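Long-range contacts in glycoside hydrolase family 61 (Trichoderma reesei QM6a, PDB 5O2X), which is a copper-dependent lytic polysaccharide monooxygenase of family AA9 that probably cleaves cellulose chains by oxidation: residues Ile159-Ser164 against Gln172-Cys177; Gly42-Asp47 against Ile55-Ala60; Pro204-Asn209 against Ile218-Thr223. All coordinates share one frame; numbering follows the deposited sequence. Where two conformers were deposited one is given.

Overall arrangement
Interaction 1 sits at the copper site, with the Tyr174 side chain about 3 Å from the bound copper, and the other two contacts each touch interaction 1. Interaction 2, its centre about 9 Å from that of interaction 1, is joined to strand 172-183 by the Cys56-Cys177 disulfide and by a probable hydrogen bond from Val44 N to Asn173 O (2.8 Å). It also brings the Phe43 side chain to about 5 Å from the copper. Interaction 3 has its centre about 12 Å from that of interaction 1; the two touch through Leu162 CD2 and Gly205 O, 3.6 Å apart. Interactions 2 and 3 lie about 17 Å apart between centres, yet meet where Pro46 packs on Val206.

Interaction 1. Residues Ile159-Ser164 against Gln172-Cys177. With SO4 (sulfate ion), chain T.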
# COMPACT_ATOMS: atom_id res chain seq x y z
N ILE A 159 4.24 -3.00 -1.54
CA ILE A 159 5.36 -3.92 -1.39
C ILE A 159 6.48 -3.39 -2.27
O ILE A 159 6.24 -2.93 -3.39
CB ILE A 159 5.01 -5.36 -1.86
CG1 ILE A 159 3.78 -5.93 -1.14
CG2 ILE A 159 6.21 -6.27 -1.63
CD1 ILE A 159 3.34 -7.26 -1.69
N ILE A 160 7.72 -3.44 -1.77
CA ILE A 160 8.89 -3.14 -2.60
C ILE A 160 9.65 -4.46 -2.72
O ILE A 160 9.82 -5.21 -1.73
CB ILE A 160 9.74 -2.03 -1.99
CG1 ILE A 160 8.89 -0.76 -1.74
CG2 ILE A 160 10.90 -1.71 -2.94
CD1 ILE A 160 9.60 0.34 -1.07
N ALA A 161 10.04 -4.83 -3.93
CA ALA A 161 10.84 -6.01 -4.17
C ALA A 161 12.28 -5.60 -4.40
O ALA A 161 12.56 -4.70 -5.21
CB ALA A 161 10.33 -6.77 -5.36
N LEU A 162 13.20 -6.30 -3.71
CA LEU A 162 14.60 -5.93 -3.67
C LEU A 162 15.53 -6.97 -4.30
O LEU A 162 16.75 -6.81 -4.20
CB LEU A 162 15.04 -5.63 -2.23
CG LEU A 162 14.31 -4.49 -1.55
CD1 LEU A 162 14.80 -4.39 -0.11
CD2 LEU A 162 14.48 -3.16 -2.29
N HIS A 163 15.00 -8.03 -4.89
CA HIS A 163 15.87 -9.06 -5.45
C HIS A 163 16.81 -8.55 -6.55
O HIS A 163 17.88 -9.11 -6.75
CB HIS A 163 15.03 -10.22 -5.97
CG HIS A 163 14.01 -9.80 -6.98
ND1 HIS A 163 12.96 -8.97 -6.66
CD2 HIS A 163 13.94 -10.04 -8.31
CE1 HIS A 163 12.27 -8.74 -7.76
NE2 HIS A 163 12.83 -9.39 -8.77
N SER A 164 16.43 -7.48 -7.23
CA SER A 164 17.24 -6.86 -8.32
C SER A 164 17.70 -5.47 -7.96
O SER A 164 18.21 -4.75 -8.79
CB SER A 164 16.46 -6.87 -9.65
OG SER A 164 16.30 -8.22 -10.07
N GLN A 172 11.78 -2.60 -7.30
CA GLN A 172 10.47 -2.67 -7.93
C GLN A 172 9.41 -2.33 -6.92
O GLN A 172 9.29 -2.97 -5.88
CB GLN A 172 10.21 -4.09 -8.45
CG GLN A 172 11.16 -4.53 -9.53
CD GLN A 172 11.02 -6.00 -9.88
OE1 GLN A 172 10.17 -6.70 -9.32
NE2 GLN A 172 11.86 -6.47 -10.79
N ASN A 173 8.63 -1.27 -7.19
CA ASN A 173 7.61 -0.82 -6.24
C ASN A 173 6.23 -1.23 -6.75
O ASN A 173 5.91 -1.06 -7.93
CB ASN A 173 7.64 0.69 -6.07
CG ASN A 173 8.87 1.17 -5.36
OD1 ASN A 173 10.00 0.85 -5.73
ND2 ASN A 173 8.67 1.97 -4.32
N TYR A 174 5.39 -1.70 -5.82
CA TYR A 174 4.05 -2.18 -6.16
C TYR A 174 3.02 -1.45 -5.32
O TYR A 174 2.39 -2.04 -4.40
CB TYR A 174 3.96 -3.70 -5.93
CG TYR A 174 4.94 -4.51 -6.79
CD1 TYR A 174 6.24 -4.71 -6.41
CD2 TYR A 174 4.51 -5.11 -7.97
CE1 TYR A 174 7.10 -5.48 -7.16
CE2 TYR A 174 5.35 -5.89 -8.75
CZ TYR A 174 6.65 -6.10 -8.31
OH TYR A 174 7.47 -6.89 -9.11
N PRO A 175 2.78 -0.16 -5.59
CA PRO A 175 1.76 0.59 -4.82
C PRO A 175 0.36 0.23 -5.27
O PRO A 175 0.09 -0.02 -6.46
CB PRO A 175 2.09 2.06 -5.15
CG PRO A 175 2.70 1.97 -6.55
CD PRO A 175 3.51 0.70 -6.52
N GLN A 176 -0.56 0.29 -4.29
CA GLN A 176 -1.98 0.01 -4.51
C GLN A 176 -2.77 0.99 -3.63
O GLN A 176 -2.59 1.00 -2.41
CB GLN A 176 -2.30 -1.43 -4.08
CG GLN A 176 -1.55 -2.52 -4.85
CD GLN A 176 -2.20 -2.83 -6.16
OE1 GLN A 176 -3.00 -3.77 -6.27
NE2 GLN A 176 -1.89 -2.05 -7.19
N CYS A 177 -3.60 1.81 -4.27
CA CYS A 177 -4.36 2.83 -3.56
C CYS A 177 -5.83 2.46 -3.42
O CYS A 177 -6.44 1.85 -4.33
CB CYS A 177 -4.30 4.16 -4.32
SG CYS A 177 -2.65 4.89 -4.21
S SO4 T . 12.07 -10.52 -12.20
O1 SO4 T . 13.03 -11.57 -11.81
O2 SO4 T . 12.27 -10.38 -13.65
O3 SO4 T . 10.69 -10.93 -11.80
O4 SO4 T . 12.33 -9.31 -11.50
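Ile159 to Ala161 pair antiparallel with Gln172 to Tyr174. Three backbone hydrogen bonds knit them: Tyr174 N to Ile159 O, and a reciprocal pair between Ala161 and Gln172, in which Ala161 N reaches Gln172 O at 2.8 Å. The buried end is closely packed. On one face of the sheet Ile160 lies alongside Asn173, its CG1 and CD1 against ND2; the amide itself is held by Glu158 at ND2 and Tyr49 at OD1. On the other face the Ala161 methyl meets the Tyr174 ring at its edge, CB to CE1 3.9 Å. The partly exposed side belongs to His163 and Gln172. Tyr174 OH links the buried part to it, donating to Gln172 OE1 at 2.7 Å from above the carbonyl plane. The extended chain of Gln172 (chi2 172°) carries this amide to His163, whose ring, stacked on His86, stands nearly perpendicular to it, with CE1 3.3 Å from OE1. Both NE2 atoms, of His163 (2.8 Å) and of Gln172 (3.0 Å), donate to O4 of a sulfate probably taken from the crystallisation liquor. A leucine in place of Gln172 would probably leave Tyr174 OH without this acceptor and His163 without its polar neighbour. The methylated histidine at position 1 and His86 form the histidine brace, and Tyr174 completes the copper site, as in AA9 monooxygenases.

Interaction 2. Residues Gly42-Asp47 against Ile55-Ala60; sequences GFVSPD and ICHKNA. With NAG (2-acetamido-2-deoxy-beta-D-glucopyranose), chain B.
The His57 imidazole carries one methyl of Val44 over a face and the carbonyl oxygen of Gly42 at its edge. Val44 CG2 stands 3.9 Å from the ring centroid and 21° off the normal, a CH-pi contact displaced toward the rim at ND1 and CE1. With CG1 anti to the backbone N (chi1 -177°), it is CG2 that is presented to the imidazole. At the edge, NE2 donates to Gly42 O at 2.8 Å, close to the ring plane but above the plane of the carbonyl. The other nitrogen, ND1, accepts from Lys58 N at 2.8 Å, in the ring plane. One bond at each nitrogen fixes the rotation of the ring, and the pattern is consistent with a neutral imidazole protonated on NE2. His57, with positive phi (85°), is the first residue to leave helix 53-56 and opens a type II beta turn that runs to Ala60. The contact thus ties a long loop of the AA9 beta sandwich to the end of this short helix, and Asn59 in the turn is N-glycosylated, its ND2 bonded to C1 of the N-acetylglucosamine. In one of its two conformers the extended Lys58 chain reaches across to 42-47, its CE 3.4 Å from Phe43 O. A water donates to that same oxygen and accepts from Lys58 NZ at 3.0 Å. Pro175 of strand 172-183 and Asp38 touch the His57 side chain.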
# COMPACT_ATOMS: atom_id res chain seq x y z
N GLY A 42 2.84 -5.86 -12.80
CA GLY A 42 4.17 -5.33 -12.61
C GLY A 42 4.28 -4.13 -11.67
O GLY A 42 3.45 -3.94 -10.76
N PHE A 43 5.37 -3.40 -11.87
CA PHE A 43 5.91 -2.49 -10.88
C PHE A 43 6.17 -1.10 -11.48
O PHE A 43 6.17 -0.89 -12.68
CB PHE A 43 7.21 -3.08 -10.30
CG PHE A 43 8.22 -3.48 -11.36
CD1 PHE A 43 9.03 -2.55 -11.96
CD2 PHE A 43 8.32 -4.83 -11.75
CE1 PHE A 43 9.92 -2.94 -12.95
CE2 PHE A 43 9.20 -5.21 -12.75
CZ PHE A 43 10.01 -4.27 -13.35
N VAL A 44 6.47 -0.19 -10.56
CA VAL A 44 7.02 1.13 -10.85
C VAL A 44 8.48 1.12 -10.45
O VAL A 44 8.82 0.66 -9.35
CB VAL A 44 6.23 2.24 -10.12
CG1 VAL A 44 6.79 3.61 -10.49
CG2 VAL A 44 4.75 2.16 -10.41
N SER A 45 9.37 1.58 -11.34
CA SER A 45 10.79 1.56 -11.09
C SER A 45 11.28 2.89 -10.55
O SER A 45 10.60 3.92 -10.66
CB SER A 45 11.54 1.27 -12.42
OG SER A 45 11.25 0.01 -12.94
N PRO A 46 12.53 2.93 -10.04
CA PRO A 46 13.09 4.19 -9.53
C PRO A 46 13.13 5.32 -10.55
O PRO A 46 13.04 6.48 -10.15
CB PRO A 46 14.49 3.77 -9.03
CG PRO A 46 14.29 2.35 -8.59
CD PRO A 46 13.36 1.77 -9.63
N ASP A 47 13.26 5.01 -11.83
CA ASP A 47 13.24 6.04 -12.85
C ASP A 47 11.86 6.69 -13.02
O ASP A 47 11.75 7.65 -13.77
CB ASP A 47 13.86 5.58 -14.18
CG ASP A 47 13.04 4.49 -14.91
OD1 ASP A 47 11.98 4.13 -14.46
OD2 ASP A 47 13.50 3.92 -15.92
N ILE A 55 2.60 7.34 -7.46
CA ILE A 55 1.62 7.69 -6.44
C ILE A 55 0.68 6.53 -6.17
O ILE A 55 0.55 6.04 -5.05
CB ILE A 55 0.86 8.97 -6.85
CG1 ILE A 55 1.84 10.16 -7.05
CG2 ILE A 55 -0.18 9.30 -5.81
CD1 ILE A 55 1.21 11.31 -7.80
N CYS A 56 0.00 6.05 -7.22
CA CYS A 56 -0.99 4.98 -7.16
C CYS A 56 -0.81 3.96 -8.29
O CYS A 56 -1.76 3.25 -8.65
CB CYS A 56 -2.41 5.54 -7.13
SG CYS A 56 -2.82 6.41 -5.59
N HIS A 57 0.41 3.84 -8.80
CA HIS A 57 0.74 2.89 -9.88
C HIS A 57 0.42 3.53 -11.25
O HIS A 57 -0.08 4.65 -11.36
CB HIS A 57 0.19 1.49 -9.67
CG HIS A 57 1.13 0.38 -10.08
ND1 HIS A 57 1.71 0.35 -11.33
CD2 HIS A 57 1.53 -0.72 -9.40
CE1 HIS A 57 2.45 -0.74 -11.38
NE2 HIS A 57 2.36 -1.41 -10.22
N LYS A 58 0.76 2.78 -12.31
CA LYS A 58 0.80 3.36 -13.65
C LYS A 58 -0.54 3.92 -14.10
O LYS A 58 -1.58 3.28 -14.07
CB LYS A 58 1.29 2.31 -14.65
CG LYS A 58 2.73 1.97 -14.45
CD LYS A 58 3.19 0.91 -15.49
CE LYS A 58 4.62 0.51 -15.30
NZ LYS A 58 5.02 -0.48 -16.33
N ASN A 59 -0.48 5.18 -14.55
CA ASN A 59 -1.62 5.86 -15.15
C ASN A 59 -2.81 5.87 -14.23
O ASN A 59 -3.94 5.98 -14.69
CB ASN A 59 -1.97 5.25 -16.51
CG ASN A 59 -0.90 5.43 -17.51
OD1 ASN A 59 0.05 6.16 -17.31
ND2 ASN A 59 -1.09 4.77 -18.66
N ALA A 60 -2.61 5.84 -12.89
CA ALA A 60 -3.76 5.55 -12.05
C ALA A 60 -4.77 6.70 -12.07
O ALA A 60 -4.40 7.87 -12.05
CB ALA A 60 -3.32 5.28 -10.62
C1 NAG B . -0.19 4.96 -19.75
C2 NAG B . -0.19 3.75 -20.68
C3 NAG B . 0.69 4.10 -21.89
C4 NAG B . 0.26 5.38 -22.55
C5 NAG B . 0.16 6.49 -21.54
C6 NAG B . -0.42 7.82 -22.09
C7 NAG B . -0.09 1.40 -19.99
C8 NAG B . 0.73 0.33 -19.32
N2 NAG B . 0.41 2.61 -20.00
O3 NAG B . 0.61 3.01 -22.85
O4 NAG B . 1.16 5.74 -23.61
O5 NAG B . -0.69 6.09 -20.48
O6 NAG B . -1.59 7.59 -22.86
O7 NAG B . -1.16 1.14 -20.49
O HOH W 1 7.62 -0.35 -14.93

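Interaction 3. Residues Pro204-Asn209 against Ile218-Thr223; sequences PGVLIN and IIPGPT. With MAN (alpha-D-mannopyranose), chain J; SO4 (sulfate ion), chain V.
Gly205 and Ile218 bring the two backbones nearest, 5.2 Å between CA atoms, with no direct hydrogen bond and a CA-H...O contact from Gly205 CA to Ile218 O at 3.3 Å. This is packing of loop on loop, between two irregular segments of the long C-terminal excursion that follows strand 193-194 of the AA9 fold. On the exposed side Ile218 reaches across with CD1 to Pro204 CG, 4.0 Å away. Deeper in, Val206 CG2 meets Pro220 CG at 3.8 Å in one of the two conformers of that proline, the side chains crossing obliquely. A side chain at Gly205 would run into Ile218 O and the Pro220 ring. Two waters link the backbones: one accepts from Gly205 N and donates to Ile218 O, while the other accepts from Ile218 N and gives a weak bond to Pro204 O. Tyr217 OH is hydrogen-bonded to Gly205 O, and Lys113 NZ to the O atoms of Pro220 and Pro222. Segment 218-223 ends on O-mannosylated Thr223, where Thr223 N donates to O3 of a sulfate at 3.1 Å and Thr223 OG1 is bonded covalently to C1 of the mannose.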
# COMPACT_ATOMS: atom_id res chain seq x y z
N PRO A 204 19.16 4.52 0.57
CA PRO A 204 19.85 3.31 1.07
C PRO A 204 19.00 2.05 1.09
O PRO A 204 19.57 0.96 1.06
CB PRO A 204 20.33 3.74 2.46
CG PRO A 204 19.42 4.85 2.83
CD PRO A 204 19.14 5.60 1.57
N GLY A 205 17.69 2.19 1.13
CA GLY A 205 16.80 1.04 1.05
C GLY A 205 16.24 0.76 -0.33
O GLY A 205 15.41 -0.12 -0.51
N VAL A 206 16.73 1.50 -1.33
CA VAL A 206 16.34 1.36 -2.75
C VAL A 206 17.49 0.75 -3.56
O VAL A 206 17.26 -0.18 -4.31
CB VAL A 206 15.89 2.71 -3.33
CG1 VAL A 206 15.72 2.61 -4.86
CG2 VAL A 206 14.61 3.18 -2.67
N LEU A 207 18.68 1.33 -3.41
CA LEU A 207 19.87 0.85 -4.11
C LEU A 207 20.66 0.06 -3.05
O LEU A 207 21.37 0.65 -2.23
CB LEU A 207 20.65 2.03 -4.70
CG LEU A 207 21.92 1.64 -5.44
CD1 LEU A 207 21.64 0.72 -6.61
CD2 LEU A 207 22.63 2.89 -5.91
N ILE A 208 20.49 -1.24 -3.06
CA ILE A 208 20.90 -2.09 -1.98
C ILE A 208 21.09 -3.51 -2.47
O ILE A 208 20.21 -4.04 -3.16
CB ILE A 208 19.90 -2.04 -0.82
CG1 ILE A 208 20.42 -2.91 0.34
CG2 ILE A 208 18.48 -2.41 -1.25
CD1 ILE A 208 19.60 -2.87 1.57
N ASN A 209 22.18 -4.13 -2.04
CA ASN A 209 22.41 -5.55 -2.25
C ASN A 209 21.97 -6.29 -1.01
O ASN A 209 22.58 -6.13 0.06
CB ASN A 209 23.90 -5.77 -2.50
CG ASN A 209 24.21 -7.20 -2.78
OD1 ASN A 209 23.29 -8.01 -3.02
ND2 ASN A 209 25.49 -7.53 -2.79
N ILE A 218 17.34 0.29 5.91
CA ILE A 218 16.59 1.52 6.18
C ILE A 218 15.40 1.56 5.24
O ILE A 218 15.58 1.75 4.03
CB ILE A 218 17.48 2.76 6.01
CG1 ILE A 218 18.69 2.69 6.95
CG2 ILE A 218 16.64 4.03 6.22
CD1 ILE A 218 19.69 3.80 6.70
N ILE A 219 14.20 1.40 5.76
CA ILE A 219 13.02 1.41 4.92
C ILE A 219 12.91 2.79 4.29
O ILE A 219 13.01 3.79 4.99
CB ILE A 219 11.74 1.10 5.72
CG1 ILE A 219 11.83 -0.24 6.44
CG2 ILE A 219 10.51 1.18 4.83
CD1 ILE A 219 10.71 -0.47 7.39
N PRO A 220 12.68 2.89 2.97
CA PRO A 220 12.52 4.15 2.31
C PRO A 220 11.30 4.93 2.77
O PRO A 220 10.34 4.36 3.30
CB PRO A 220 12.42 3.74 0.80
CG PRO A 220 13.08 2.40 0.72
CD PRO A 220 12.73 1.75 2.02
N GLY A 221 11.33 6.22 2.52
CA GLY A 221 10.22 7.10 2.81
C GLY A 221 10.31 7.73 4.19
O GLY A 221 11.28 7.57 4.93
N PRO A 222 9.27 8.49 4.57
CA PRO A 222 9.27 9.20 5.85
C PRO A 222 9.06 8.25 7.02
O PRO A 222 8.69 7.09 6.87
CB PRO A 222 8.09 10.19 5.68
CG PRO A 222 7.16 9.48 4.74
CD PRO A 222 8.11 8.84 3.74
N THR A 223 9.28 8.77 8.22
CA THR A 223 9.04 8.03 9.44
C THR A 223 7.60 7.58 9.61
O THR A 223 6.68 8.31 9.22
CB THR A 223 9.45 8.99 10.69
OG1 THR A 223 8.82 10.25 10.49
CG2 THR A 223 10.94 9.17 10.80
C1 MAN J . 7.71 10.53 11.33
C2 MAN J . 6.97 11.69 10.70
C3 MAN J . 7.81 12.95 10.72
C4 MAN J . 8.33 13.22 12.13
C5 MAN J . 9.02 12.01 12.65
C6 MAN J . 9.41 12.29 14.10
O2 MAN J . 5.77 11.89 11.44
O3 MAN J . 7.06 14.08 10.22
O4 MAN J . 9.18 14.38 12.00
O5 MAN J . 8.21 10.85 12.63
O6 MAN J . 8.27 12.20 14.96
S SO4 V . 11.21 11.94 7.74
O1 SO4 V . 11.47 12.19 6.28
O2 SO4 V . 11.82 10.63 8.11
O3 SO4 V . 9.77 11.86 7.88
O4 SO4 V . 11.84 12.94 8.68
O HOH W 2 19.33 0.24 3.87
O HOH W 3 15.96 4.03 2.34